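Local coordinates for glycoside hydrolase family 31 (Trueperella pyogenes, PDB 5I0F), which breaks down cycloalternan, a cyclic glucose oligosaccharide, as a family 31 glycoside hydrolase that works through a covalent glycosyl-enzyme intermediate, at residues 107-112 and 122-127; 176-181 and 214-219; 443-448 and 497-502; 623-628 and 701-706. All blocks are in the same frame, centred on the assembly; numbering follows the deposited sequence.

Contact 1: residues 107-112 and 122-127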
loop_
_atom_site.group_PDB
_atom_site.type_symbol
_atom_site.label_atom_id
_atom_site.label_comp_id
_atom_site.label_asym_id
_atom_site.label_seq_id
_atom_site.Cartn_x
_atom_site.Cartn_y
_atom_site.Cartn_z
ATOM N N TYR A 107 -11.334 33.339 -14.953
ATOM C CA TYR A 107 -10.341 34.118 -14.201
ATOM C C TYR A 107 -8.961 34.005 -14.811
ATOM O O TYR A 107 -8.666 33.064 -15.542
ATOM C CB TYR A 107 -10.318 33.750 -12.691
ATOM C CG TYR A 107 -9.949 32.310 -12.400
ATOM C CD1 TYR A 107 -10.906 31.304 -12.428
ATOM C CD2 TYR A 107 -8.631 31.951 -12.109
ATOM C CE1 TYR A 107 -10.559 29.975 -12.191
ATOM C CE2 TYR A 107 -8.276 30.627 -11.866
ATOM C CZ TYR A 107 -9.243 29.638 -11.898
ATOM O OH TYR A 107 -8.891 28.317 -11.678
ATOM N N TYR A 108 -8.135 35.010 -14.527
ATOM C CA TYR A 108 -6.744 35.012 -14.936
ATOM C C TYR A 108 -5.914 35.797 -13.938
ATOM O O TYR A 108 -6.458 36.519 -13.096
ATOM C CB TYR A 108 -6.596 35.549 -16.361
ATOM C CG TYR A 108 -6.849 37.045 -16.545
ATOM C CD1 TYR A 108 -5.818 37.963 -16.408
ATOM C CD2 TYR A 108 -8.122 37.525 -16.886
ATOM C CE1 TYR A 108 -6.042 39.326 -16.582
ATOM C CE2 TYR A 108 -8.354 38.884 -17.060
ATOM C CZ TYR A 108 -7.305 39.770 -16.910
ATOM O OH TYR A 108 -7.510 41.104 -17.065
ATOM N N PHE A 109 -4.604 35.644 -14.035
ATOM C CA PHE A 109 -3.670 36.276 -13.115
ATOM C C PHE A 109 -2.774 37.255 -13.847
ATOM O O PHE A 109 -2.456 37.043 -15.010
ATOM C CB PHE A 109 -2.813 35.223 -12.438
ATOM C CG PHE A 109 -3.615 34.198 -11.692
ATOM C CD1 PHE A 109 -4.030 34.441 -10.382
ATOM C CD2 PHE A 109 -3.976 33.009 -12.297
ATOM C CE1 PHE A 109 -4.769 33.490 -9.692
ATOM C CE2 PHE A 109 -4.733 32.072 -11.627
ATOM C CZ PHE A 109 -5.127 32.309 -10.320
ATOM N N GLU A 110 -2.361 38.295 -13.139
ATOM C CA GLU A 110 -1.443 39.277 -13.652
ATOM C C GLU A 110 -0.401 39.594 -12.583
ATOM O O GLU A 110 -0.754 39.969 -11.459
ATOM C CB GLU A 110 -2.227 40.518 -14.044
ATOM C CG GLU A 110 -1.523 41.436 -15.003
ATOM C CD GLU A 110 -2.291 42.724 -15.190
ATOM O OE1 GLU A 110 -3.066 42.814 -16.157
ATOM O OE2 GLU A 110 -2.149 43.624 -14.338
ATOM N N ALA A 111 0.880 39.451 -12.929
ATOM C CA ALA A 111 1.979 39.713 -12.000
ATOM C C ALA A 111 2.849 40.851 -12.500
ATOM O O ALA A 111 2.966 41.052 -13.707
ATOM C CB ALA A 111 2.833 38.462 -11.839
ATOM N N LEU A 112 3.468 41.571 -11.565
ATOM C CA LEU A 112 4.516 42.543 -11.879
ATOM C C LEU A 112 5.836 42.022 -11.303
ATOM O O LEU A 112 5.968 41.831 -10.078
ATOM C CB LEU A 112 4.178 43.919 -11.311
ATOM C CG LEU A 112 5.083 45.077 -11.733
ATOM C CD1 LEU A 112 4.963 45.363 -13.225
ATOM C CD2 LEU A 112 4.753 46.322 -10.926
ATOM N N GLU A 122 -2.908 32.438 -18.853
ATOM C CA GLU A 122 -4.093 32.046 -19.627
ATOM C C GLU A 122 -5.370 32.290 -18.809
ATOM O O GLU A 122 -5.342 32.543 -17.586
ATOM C CB GLU A 122 -4.021 30.574 -20.098
ATOM C CG GLU A 122 -3.541 29.566 -19.048
ATOM C CD GLU A 122 -3.993 28.112 -19.254
ATOM O OE1 GLU A 122 -5.184 27.853 -19.549
ATOM O OE2 GLU A 122 -3.148 27.202 -19.062
ATOM N N SER A 123 -6.492 32.216 -19.503
ATOM C CA SER A 123 -7.796 32.264 -18.868
ATOM C C SER A 123 -8.209 30.872 -18.366
ATOM O O SER A 123 -7.992 29.879 -19.058
ATOM C CB SER A 123 -8.807 32.774 -19.870
ATOM O OG SER A 123 -10.052 32.834 -19.253
ATOM N N PHE A 124 -8.807 30.816 -17.173
ATOM C CA PHE A 124 -9.305 29.576 -16.578
ATOM C C PHE A 124 -10.815 29.647 -16.289
ATOM O O PHE A 124 -11.307 30.685 -15.858
ATOM C CB PHE A 124 -8.578 29.312 -15.253
ATOM C CG PHE A 124 -7.092 29.095 -15.399
ATOM C CD1 PHE A 124 -6.581 27.829 -15.658
ATOM C CD2 PHE A 124 -6.198 30.156 -15.257
ATOM C CE1 PHE A 124 -5.211 27.625 -15.793
ATOM C CE2 PHE A 124 -4.832 29.952 -15.364
ATOM C CZ PHE A 124 -4.336 28.691 -15.635
ATOM N N PRO A 125 -11.543 28.530 -16.477
ATOM C CA PRO A 125 -12.962 28.523 -16.162
ATOM C C PRO A 125 -13.242 28.355 -14.666
ATOM O O PRO A 125 -12.542 27.612 -13.981
ATOM C CB PRO A 125 -13.470 27.305 -16.926
ATOM C CG PRO A 125 -12.324 26.355 -16.876
ATOM C CD PRO A 125 -11.093 27.209 -16.957
ATOM N N LEU A 126 -14.284 29.028 -14.189
ATOM C CA LEU A 126 -14.826 28.816 -12.861
ATOM C C LEU A 126 -16.301 28.427 -13.015
ATOM O O LEU A 126 -17.122 29.241 -13.476
ATOM C CB LEU A 126 -14.681 30.084 -12.025
ATOM C CG LEU A 126 -15.191 30.049 -10.579
ATOM C CD1 LEU A 126 -14.549 28.911 -9.806
ATOM C CD2 LEU A 126 -14.942 31.380 -9.893
ATOM N N THR A 127 -16.627 27.178 -12.682
ATOM C CA THR A 127 -17.999 26.669 -12.787
ATOM C C THR A 127 -18.388 26.053 -11.451
ATOM O O THR A 127 -18.182 24.862 -11.230
ATOM C CB THR A 127 -18.152 25.636 -13.901
ATOM O OG1 THR A 127 -17.229 24.572 -13.687
ATOM C CG2 THR A 127 -17.876 26.254 -15.251
HETATM O O HOH W 1 -10.123 26.499 -13.380
#
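Y107 and F124 face each other as an antiparallel hydrogen-bonded pair: Y107 N gives to F124 O at 2.8 Å, and F124 N returns a bond of the same length to Y107 O. The strand axes run at 132°, well short of antiparallel, and S123 CA adds a CA-H...O contact to Y107 O. Both side chains rise on the same face of the sheet. Y107 CG lies between its own backbone N and carbonyl carbon (chi1 62°), and the ring it carries packs against F124 CB, which lies over one face, 3.7 Å from the centroid, a CH-pi contact. The two rings, tilted by 23°, are displaced enough that little of one lies over the other. L126 CB meets the edge of the tyrosine at CD1 (4.0 Å). Tyrosine suits this buried place because its hydroxyl is satisfied, by H4 and by a water that donates to P125 O. The arrangement is that of a beta hairpin, strands 105-113 and 118-126, in the antiparallel N-terminal beta domain.

Contact 2: residues 176-181 and 214-219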
loop_
_atom_site.group_PDB
_atom_site.type_symbol
_atom_site.label_atom_id
_atom_site.label_comp_id
_atom_site.label_asym_id
_atom_site.label_seq_id
_atom_site.Cartn_x
_atom_site.Cartn_y
_atom_site.Cartn_z
ATOM N N VAL A 176 -15.958 -3.979 9.320
ATOM C CA VAL A 176 -14.572 -4.411 9.082
ATOM C C VAL A 176 -14.324 -4.449 7.592
ATOM O O VAL A 176 -15.091 -5.051 6.841
ATOM C CB VAL A 176 -14.293 -5.780 9.701
ATOM C CG1 VAL A 176 -12.868 -6.223 9.407
ATOM C CG2 VAL A 176 -14.542 -5.734 11.199
ATOM N N GLY A 177 -13.247 -3.793 7.172
ATOM C CA GLY A 177 -12.859 -3.795 5.783
ATOM C C GLY A 177 -12.142 -2.538 5.352
ATOM O O GLY A 177 -11.349 -1.938 6.109
ATOM N N PHE A 178 -12.466 -2.141 4.130
ATOM C CA PHE A 178 -11.832 -1.049 3.415
ATOM C C PHE A 178 -10.365 -1.320 3.078
ATOM O O PHE A 178 -9.586 -0.375 2.875
ATOM C CB PHE A 178 -12.002 0.270 4.167
ATOM C CG PHE A 178 -13.431 0.574 4.542
ATOM C CD1 PHE A 178 -14.360 0.884 3.570
ATOM C CD2 PHE A 178 -13.835 0.578 5.868
ATOM C CE1 PHE A 178 -15.659 1.170 3.900
ATOM C CE2 PHE A 178 -15.141 0.890 6.204
ATOM C CZ PHE A 178 -16.059 1.171 5.222
ATOM N N GLY A 179 -10.023 -2.612 2.987
ATOM C CA GLY A 179 -8.681 -3.059 2.654
ATOM C C GLY A 179 -7.809 -3.192 3.888
ATOM O O GLY A 179 -8.294 -3.390 4.999
ATOM N N GLU A 180 -6.502 -3.079 3.680
ATOM C CA GLU A 180 -5.540 -3.184 4.787
ATOM C C GLU A 180 -5.568 -1.877 5.602
ATOM O O GLU A 180 -5.278 -0.792 5.072
ATOM C CB GLU A 180 -4.154 -3.480 4.227
ATOM C CG GLU A 180 -3.005 -3.524 5.249
ATOM C CD GLU A 180 -1.663 -3.690 4.579
ATOM O OE1 GLU A 180 -1.453 -3.042 3.507
ATOM O OE2 GLU A 180 -0.802 -4.459 5.109
ATOM N N ARG A 181 -5.917 -1.986 6.884
ATOM C CA ARG A 181 -5.993 -0.823 7.763
ATOM C C ARG A 181 -5.132 -1.046 8.988
ATOM O O ARG A 181 -5.001 -2.166 9.469
ATOM C CB ARG A 181 -7.451 -0.512 8.159
ATOM C CG ARG A 181 -8.375 -0.242 6.982
ATOM C CD ARG A 181 -8.101 1.139 6.404
ATOM N NE ARG A 181 -8.619 1.291 5.058
ATOM C CZ ARG A 181 -8.688 2.449 4.391
ATOM N NH1 ARG A 181 -8.296 3.600 4.934
ATOM N NH2 ARG A 181 -9.168 2.437 3.162
ATOM N N PRO A 214 -12.753 -0.311 -1.793
ATOM C CA PRO A 214 -14.053 0.294 -1.510
ATOM C C PRO A 214 -15.098 -0.770 -1.161
ATOM O O PRO A 214 -16.116 -0.902 -1.846
ATOM C CB PRO A 214 -14.368 1.033 -2.805
ATOM C CG PRO A 214 -13.740 0.163 -3.874
ATOM C CD PRO A 214 -12.481 -0.368 -3.243
ATOM N N PHE A 215 -14.847 -1.476 -0.068
ATOM C CA PHE A 215 -15.625 -2.651 0.351
ATOM C C PHE A 215 -15.517 -2.780 1.850
ATOM O O PHE A 215 -14.441 -2.516 2.413
ATOM C CB PHE A 215 -15.091 -3.952 -0.297
ATOM C CG PHE A 215 -15.412 -5.212 0.496
ATOM C CD1 PHE A 215 -16.641 -5.836 0.367
ATOM C CD2 PHE A 215 -14.490 -5.752 1.377
ATOM C CE1 PHE A 215 -16.947 -6.964 1.110
ATOM C CE2 PHE A 215 -14.793 -6.884 2.132
ATOM C CZ PHE A 215 -16.020 -7.501 1.975
ATOM N N ALA A 216 -16.603 -3.203 2.489
ATOM C CA ALA A 216 -16.581 -3.592 3.906
ATOM C C ALA A 216 -17.709 -4.562 4.213
ATOM O O ALA A 216 -18.723 -4.586 3.524
ATOM C CB ALA A 216 -16.693 -2.364 4.800
ATOM N N GLN A 217 -17.517 -5.359 5.251
ATOM C CA GLN A 217 -18.573 -6.216 5.774
ATOM C C GLN A 217 -19.074 -5.624 7.077
ATOM O O GLN A 217 -18.343 -4.909 7.778
ATOM C CB GLN A 217 -18.118 -7.674 5.918
ATOM C CG GLN A 217 -16.965 -7.953 6.846
ATOM C CD GLN A 217 -15.819 -8.667 6.117
ATOM O OE1 GLN A 217 -15.891 -9.860 5.812
ATOM N NE2 GLN A 217 -14.762 -7.923 5.822
ATOM N N VAL A 218 -20.344 -5.888 7.362
ATOM C CA VAL A 218 -21.021 -5.315 8.511
ATOM C C VAL A 218 -21.608 -6.490 9.260
ATOM O O VAL A 218 -22.417 -7.237 8.706
ATOM C CB VAL A 218 -22.114 -4.328 8.093
ATOM C CG1 VAL A 218 -22.747 -3.700 9.330
ATOM C CG2 VAL A 218 -21.582 -3.241 7.154
ATOM N N VAL A 219 -21.180 -6.672 10.503
ATOM C CA VAL A 219 -21.430 -7.917 11.234
ATOM C C VAL A 219 -22.148 -7.581 12.530
ATOM O O VAL A 219 -21.688 -6.723 13.273
ATOM C CB VAL A 219 -20.112 -8.667 11.533
ATOM C CG1 VAL A 219 -20.395 -10.024 12.164
ATOM C CG2 VAL A 219 -19.322 -8.842 10.245
#
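V176 and Q217 form an antiparallel hydrogen-bonded pair, with the touching parts 155° apart in direction, and G177 follows opposite A216 as a non-hydrogen-bonded pair whose CA atoms are only 4.2 Å apart. A CB at G177 would run into A216 CA and F215 O, and at its backbone angles also into the preceding carbonyl O, so glycine suits the place. Q217 grips V176 O twice: its N bonds at 2.9 Å and its NE2 at 3.1 Å, from opposite faces of the carbonyl plane. Q217 CG, between its backbone N and carbonyl carbon (chi1 61°), lies close to V176 O, which sits in the side-chain amide plane; NE2 also donates to A552 O. Here strand 174-179 is an edge strand of a five-stranded mixed sheet, paired with 212-219 just before its chain turns a corner at F178. There F178 N donates to F215 O (2.6 Å), and A216 CB, small enough to come close, sits over one face of the F178 ring, 3.8 Å from the centroid. R181 holds F178 O side-on through NE and NH2, both 2.9 Å away.

Contact 3: residues 443-448 and 497-502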
loop_
_atom_site.group_PDB
_atom_site.type_symbol
_atom_site.label_atom_id
_atom_site.label_comp_id
_atom_site.label_asym_id
_atom_site.label_seq_id
_atom_site.Cartn_x
_atom_site.Cartn_y
_atom_site.Cartn_z
ATOM N N ALA A 443 -0.034 -5.487 -24.023
ATOM C CA ALA A 443 1.151 -5.075 -24.769
ATOM C C ALA A 443 2.111 -4.246 -23.916
ATOM O O ALA A 443 3.319 -4.444 -23.989
ATOM C CB ALA A 443 0.763 -4.317 -26.042
ATOM N N GLY A 444 1.582 -3.353 -23.085
ATOM C CA GLY A 444 2.420 -2.564 -22.170
ATOM C C GLY A 444 3.086 -3.389 -21.063
ATOM O O GLY A 444 4.250 -3.181 -20.750
ATOM N N ARG A 445 2.341 -4.328 -20.488
ATOM C CA ARG A 445 2.859 -5.242 -19.478
ATOM C C ARG A 445 3.963 -6.128 -20.070
ATOM O O ARG A 445 5.019 -6.346 -19.440
ATOM C CB ARG A 445 1.747 -6.102 -18.882
ATOM C CG ARG A 445 0.754 -5.304 -18.045
ATOM C CD ARG A 445 -0.212 -6.192 -17.281
ATOM N NE ARG A 445 -1.160 -6.916 -18.134
ATOM C CZ ARG A 445 -2.359 -6.472 -18.526
ATOM N NH1 ARG A 445 -3.109 -7.242 -19.281
ATOM N NH2 ARG A 445 -2.814 -5.274 -18.191
ATOM N N GLN A 446 3.729 -6.616 -21.283
ATOM C CA GLN A 446 4.721 -7.444 -21.964
ATOM C C GLN A 446 6.006 -6.691 -22.297
ATOM O O GLN A 446 7.096 -7.253 -22.099
ATOM C CB GLN A 446 4.138 -8.178 -23.173
ATOM C CG GLN A 446 3.312 -9.351 -22.647
ATOM C CD GLN A 446 2.705 -10.243 -23.689
ATOM O OE1 GLN A 446 2.983 -10.119 -24.880
ATOM N NE2 GLN A 446 1.871 -11.177 -23.236
ATOM N N TRP A 447 5.880 -5.441 -22.745
ATOM C CA TRP A 447 7.047 -4.633 -23.077
ATOM C C TRP A 447 7.939 -4.449 -21.847
ATOM O O TRP A 447 9.144 -4.640 -21.911
ATOM C CB TRP A 447 6.651 -3.263 -23.671
ATOM C CG TRP A 447 7.807 -2.616 -24.337
ATOM C CD1 TRP A 447 8.102 -2.637 -25.670
ATOM C CD2 TRP A 447 8.861 -1.889 -23.702
ATOM N NE1 TRP A 447 9.273 -1.954 -25.908
ATOM C CE2 TRP A 447 9.765 -1.495 -24.717
ATOM C CE3 TRP A 447 9.131 -1.532 -22.375
ATOM C CZ2 TRP A 447 10.904 -0.760 -24.451
ATOM C CZ3 TRP A 447 10.278 -0.817 -22.105
ATOM C CH2 TRP A 447 11.159 -0.442 -23.143
ATOM N N TRP A 448 7.338 -4.048 -20.739
ATOM C CA TRP A 448 8.074 -3.815 -19.512
ATOM C C TRP A 448 8.723 -5.094 -18.977
ATOM O O TRP A 448 9.913 -5.091 -18.637
ATOM C CB TRP A 448 7.118 -3.244 -18.454
ATOM C CG TRP A 448 7.803 -2.859 -17.179
ATOM C CD1 TRP A 448 7.733 -3.508 -15.977
ATOM C CD2 TRP A 448 8.668 -1.738 -16.975
ATOM N NE1 TRP A 448 8.486 -2.853 -15.041
ATOM C CE2 TRP A 448 9.061 -1.756 -15.623
ATOM C CE3 TRP A 448 9.134 -0.712 -17.798
ATOM C CZ2 TRP A 448 9.904 -0.802 -15.078
ATOM C CZ3 TRP A 448 9.993 0.240 -17.262
ATOM C CH2 TRP A 448 10.347 0.198 -15.897
ATOM N N ALA A 497 1.395 -5.814 -10.299
ATOM C CA ALA A 497 1.553 -7.172 -9.747
ATOM C C ALA A 497 1.177 -8.211 -10.796
ATOM O O ALA A 497 1.919 -9.174 -11.009
ATOM C CB ALA A 497 0.718 -7.352 -8.481
ATOM N N ARG A 498 0.061 -8.000 -11.481
ATOM C CA ARG A 498 -0.338 -8.867 -12.590
ATOM C C ARG A 498 0.748 -9.033 -13.659
ATOM O O ARG A 498 0.997 -10.139 -14.125
ATOM C CB ARG A 498 -1.604 -8.336 -13.250
ATOM C CG ARG A 498 -2.076 -9.153 -14.437
ATOM C CD ARG A 498 -3.343 -8.607 -15.051
ATOM N NE ARG A 498 -3.785 -9.478 -16.150
ATOM C CZ ARG A 498 -4.808 -9.231 -16.956
ATOM N NH1 ARG A 498 -5.534 -8.136 -16.816
ATOM N NH2 ARG A 498 -5.101 -10.098 -17.918
ATOM N N ALA A 499 1.371 -7.929 -14.068
ATOM C CA ALA A 499 2.409 -7.968 -15.131
ATOM C C ALA A 499 3.514 -8.953 -14.779
ATOM O O ALA A 499 3.903 -9.763 -15.607
ATOM C CB ALA A 499 3.012 -6.587 -15.331
ATOM N N TYR A 500 4.005 -8.891 -13.534
ATOM C CA TYR A 500 5.117 -9.752 -13.126
ATOM C C TYR A 500 4.661 -11.194 -12.842
ATOM O O TYR A 500 5.393 -12.152 -13.148
ATOM C CB TYR A 500 5.868 -9.153 -11.946
ATOM C CG TYR A 500 6.783 -8.006 -12.316
ATOM C CD1 TYR A 500 6.304 -6.686 -12.427
ATOM C CD2 TYR A 500 8.128 -8.230 -12.552
ATOM C CE1 TYR A 500 7.163 -5.637 -12.745
ATOM C CE2 TYR A 500 8.994 -7.188 -12.855
ATOM C CZ TYR A 500 8.513 -5.897 -12.958
ATOM O OH TYR A 500 9.413 -4.884 -13.222
ATOM N N GLY A 501 3.455 -11.353 -12.290
ATOM C CA GLY A 501 2.843 -12.682 -12.165
ATOM C C GLY A 501 2.753 -13.395 -13.510
ATOM O O GLY A 501 3.123 -14.563 -13.625
ATOM N N ASP A 502 2.306 -12.671 -14.543
ATOM C CA ASP A 502 2.215 -13.222 -15.902
ATOM C C ASP A 502 3.592 -13.587 -16.487
ATOM O O ASP A 502 3.712 -14.603 -17.190
ATOM C CB ASP A 502 1.475 -12.256 -16.840
ATOM C CG ASP A 502 -0.008 -12.164 -16.537
ATOM O OD1 ASP A 502 -0.524 -13.006 -15.770
ATOM O OD2 ASP A 502 -0.679 -11.234 -17.053
HETATM O O HOH W 2 0.476 -9.326 -18.518
#
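R445 lays its guanidinium flat on that of R498, the centres 4.0 Å apart and the planes at 17°, with R445 NH1 over the centre of the R498 group. Stacking two cations costs electrostatic energy, which nearby acids probably offset. D502 OD2 makes a long salt bridge to R498 NE, and a water accepts a hydrogen bond from R445 NE and donates one to D502 OD2, linking the helices where the direct R445 NE to D502 OD2 separation is 4.5 Å. R498 reaches the stack with its chain extended from CG to NE, whereas the R445 chain is bent at chi3. Below the charged ends, A499 CB packs against R445 CG at 3.8 Å, and its small methyl lets the arginine's aliphatic part lie close to helix 497-502. Farther along, W448 NE1 donates to Y500 OH at 2.9 Å; the bond is bent, at 131°, and the hydroxyl is tilted out of the indole plane, the rings meeting rim to rim.

In the second shell, E442 and the carbonyl of L439 hold the R445 guanidinium, R505 pairs with D502, and Q388 bonds Y500 OH. The segments cross at -62° with axes 9.4 Å apart, joining helices 442-450 and 485-506 of the TIM-barrel domain; Y500 packs edge-to-face with F464 on barrel strand 463-466, and W448 touches helix 400-412.

Contact 4: residues 623-628 and 701-706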
loop_
_atom_site.group_PDB
_atom_site.type_symbol
_atom_site.label_atom_id
_atom_site.label_comp_id
_atom_site.label_asym_id
_atom_site.label_seq_id
_atom_site.Cartn_x
_atom_site.Cartn_y
_atom_site.Cartn_z
ATOM N N ARG A 623 16.207 -19.807 16.696
ATOM C CA ARG A 623 16.268 -21.252 16.443
ATOM C C ARG A 623 14.961 -21.923 16.855
ATOM O O ARG A 623 14.363 -22.659 16.065
ATOM C CB ARG A 623 17.457 -21.918 17.185
ATOM C CG ARG A 623 18.770 -21.978 16.416
ATOM C CD ARG A 623 19.829 -22.853 17.114
ATOM N NE ARG A 623 20.552 -22.109 18.156
ATOM C CZ ARG A 623 21.586 -21.283 17.957
ATOM N NH1 ARG A 623 22.153 -20.665 18.995
ATOM N NH2 ARG A 623 22.082 -21.060 16.750
ATOM N N HIS A 624 14.531 -21.650 18.093
ATOM C CA HIS A 624 13.286 -22.192 18.662
ATOM C C HIS A 624 12.060 -21.878 17.795
ATOM O O HIS A 624 11.325 -22.783 17.387
ATOM C CB HIS A 624 13.114 -21.662 20.103
ATOM C CG HIS A 624 11.748 -21.844 20.685
ATOM N ND1 HIS A 624 11.215 -23.080 20.975
ATOM C CD2 HIS A 624 10.826 -20.934 21.080
ATOM C CE1 HIS A 624 10.007 -22.930 21.492
ATOM N NE2 HIS A 624 9.749 -21.635 21.574
ATOM N N TYR A 625 11.838 -20.602 17.509
ATOM C CA TYR A 625 10.675 -20.227 16.701
ATOM C C TYR A 625 10.775 -20.675 15.235
ATOM O O TYR A 625 9.736 -20.969 14.622
ATOM C CB TYR A 625 10.366 -18.732 16.839
ATOM C CG TYR A 625 9.720 -18.416 18.180
ATOM C CD1 TYR A 625 8.450 -18.941 18.514
ATOM C CD2 TYR A 625 10.360 -17.613 19.107
ATOM C CE1 TYR A 625 7.838 -18.649 19.733
ATOM C CE2 TYR A 625 9.766 -17.327 20.334
ATOM C CZ TYR A 625 8.520 -17.865 20.658
ATOM O OH TYR A 625 7.940 -17.554 21.880
ATOM N N THR A 626 11.983 -20.769 14.679
ATOM C CA THR A 626 12.112 -21.282 13.310
ATOM C C THR A 626 11.839 -22.791 13.273
ATOM O O THR A 626 11.240 -23.260 12.309
ATOM C CB THR A 626 13.398 -20.824 12.585
ATOM O OG1 THR A 626 13.482 -19.389 12.607
ATOM C CG2 THR A 626 13.373 -21.209 11.131
ATOM N N ARG A 627 12.192 -23.533 14.330
ATOM C CA ARG A 627 11.750 -24.924 14.457
ATOM C C ARG A 627 10.220 -25.008 14.508
ATOM O O ARG A 627 9.635 -25.875 13.868
ATOM C CB ARG A 627 12.332 -25.632 15.714
ATOM C CG ARG A 627 13.744 -26.170 15.571
ATOM C CD ARG A 627 14.193 -27.003 16.787
ATOM N NE ARG A 627 14.207 -26.229 18.057
ATOM C CZ ARG A 627 15.281 -25.650 18.634
ATOM N NH1 ARG A 627 16.510 -25.745 18.107
ATOM N NH2 ARG A 627 15.127 -24.972 19.766
ATOM N N VAL A 628 9.578 -24.111 15.266
ATOM C CA VAL A 628 8.131 -24.056 15.327
ATOM C C VAL A 628 7.547 -23.760 13.931
ATOM O O VAL A 628 6.591 -24.444 13.463
ATOM C CB VAL A 628 7.641 -23.032 16.385
ATOM C CG1 VAL A 628 6.134 -22.842 16.306
ATOM C CG2 VAL A 628 8.037 -23.495 17.800
ATOM N N ASP A 701 -3.583 -25.733 25.257
ATOM C CA ASP A 701 -2.373 -24.904 25.206
ATOM C C ASP A 701 -1.380 -25.544 24.252
ATOM O O ASP A 701 -1.086 -26.738 24.353
ATOM C CB ASP A 701 -1.736 -24.732 26.580
ATOM C CG ASP A 701 -0.655 -23.651 26.599
ATOM O OD1 ASP A 701 0.517 -23.946 26.291
ATOM O OD2 ASP A 701 -0.977 -22.496 26.942
ATOM N N TYR A 702 -0.888 -24.747 23.304
ATOM C CA TYR A 702 0.012 -25.257 22.269
ATOM C C TYR A 702 1.323 -25.800 22.827
ATOM O O TYR A 702 1.924 -26.714 22.238
ATOM C CB TYR A 702 0.316 -24.119 21.312
ATOM C CG TYR A 702 0.994 -24.515 20.037
ATOM C CD1 TYR A 702 0.247 -24.996 18.966
ATOM C CD2 TYR A 702 2.379 -24.379 19.882
ATOM C CE1 TYR A 702 0.853 -25.335 17.776
ATOM C CE2 TYR A 702 2.993 -24.731 18.690
ATOM C CZ TYR A 702 2.212 -25.198 17.641
ATOM O OH TYR A 702 2.773 -25.552 16.442
ATOM N N TRP A 703 1.767 -25.221 23.946
ATOM C CA TRP A 703 3.094 -25.459 24.496
ATOM C C TRP A 703 3.082 -26.517 25.608
ATOM O O TRP A 703 3.997 -27.327 25.681
ATOM C CB TRP A 703 3.693 -24.154 25.026
ATOM C CG TRP A 703 3.568 -23.020 24.059
ATOM C CD1 TRP A 703 2.672 -21.989 24.113
ATOM C CD2 TRP A 703 4.331 -22.833 22.872
ATOM N NE1 TRP A 703 2.850 -21.155 23.032
ATOM C CE2 TRP A 703 3.854 -21.662 22.249
ATOM C CE3 TRP A 703 5.379 -23.546 22.272
ATOM C CZ2 TRP A 703 4.394 -21.178 21.066
ATOM C CZ3 TRP A 703 5.915 -23.062 21.099
ATOM C CH2 TRP A 703 5.415 -21.885 20.507
ATOM N N SER A 704 2.049 -26.508 26.453
ATOM C CA SER A 704 1.997 -27.361 27.645
ATOM C C SER A 704 0.972 -28.476 27.591
ATOM O O SER A 704 0.991 -29.339 28.470
ATOM C CB SER A 704 1.687 -26.503 28.869
ATOM O OG SER A 704 0.353 -26.016 28.815
ATOM N N GLY A 705 0.057 -28.448 26.618
ATOM C CA GLY A 705 -1.050 -29.400 26.561
ATOM C C GLY A 705 -2.232 -29.136 27.499
ATOM O O GLY A 705 -3.234 -29.833 27.413
ATOM N N GLU A 706 -2.142 -28.111 28.350
ATOM C CA GLU A 706 -3.181 -27.804 29.334
ATOM C C GLU A 706 -4.514 -27.450 28.662
ATOM O O GLU A 706 -4.565 -26.622 27.736
ATOM C CB GLU A 706 -2.739 -26.626 30.211
ATOM C CG GLU A 706 -3.531 -26.455 31.502
ATOM C CD GLU A 706 -3.473 -25.048 32.075
ATOM O OE1 GLU A 706 -2.787 -24.151 31.516
ATOM O OE2 GLU A 706 -4.144 -24.826 33.097
#
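W703 carries the apolar part of this contact, sending the far corner of its indole, CZ3 and CH2, against one side of a helix. V628 CG2 meets the edge of the indole near its plane, 3.9 Å from CZ3, and Y625 CE1 touches CH2 at 4.1 Å, its side chain crossing the tryptophan at about a right angle. V628 is suited to this by its branching, for CG1 turns to Y702 while CG2 takes W703. Between aromatic rings, H624 and the six-membered ring of W703 approach obliquely, centroids 5.9 Å apart and planes at 41°; within the loop, Y702 CD2 lies over the centre of one face of the indole.

No hydrogen bond joins the segments, and the polar ends find partners elsewhere: W703 NE1 with I723 O, H624 NE2 with D721 O, Y625 OH with W720 O. D701 OD1 accepts from W703 N (2.9 Å), an Asx turn that fixes the base of the tryptophan, and S704 N (3.0 Å) extends it to an Asx motif; R716 pairs with D701's other oxygen.

The loop connects strands 698-701 and 707-709 of the C-terminal antiparallel sheet and leans on the long helix 617-646, whose Y625 also packs against helix 572-583.

The four contacts follow one another along the chain without touching, and no two of them share a helix or strand. Contacts 2 and 3 are buried, the first in a mixed sheet and the second between two helices of the TIM barrel, with centres 29 Å apart; contact 1 is partly buried in the N-terminal sheet, and contact 4 lies at the surface, its centre about 69 Å from that of contact 1, on the opposite side of the chain's centre. Contacts 1 and 2 rest on antiparallel backbone bonds, one within a hairpin and one between strands distant in sequence. Contact 3 replaces these with stacked guanidiniums and a water bridge, whereas contact 4, which joins the barrel helix to the C-terminal sheet, relies on apolar and aromatic contact.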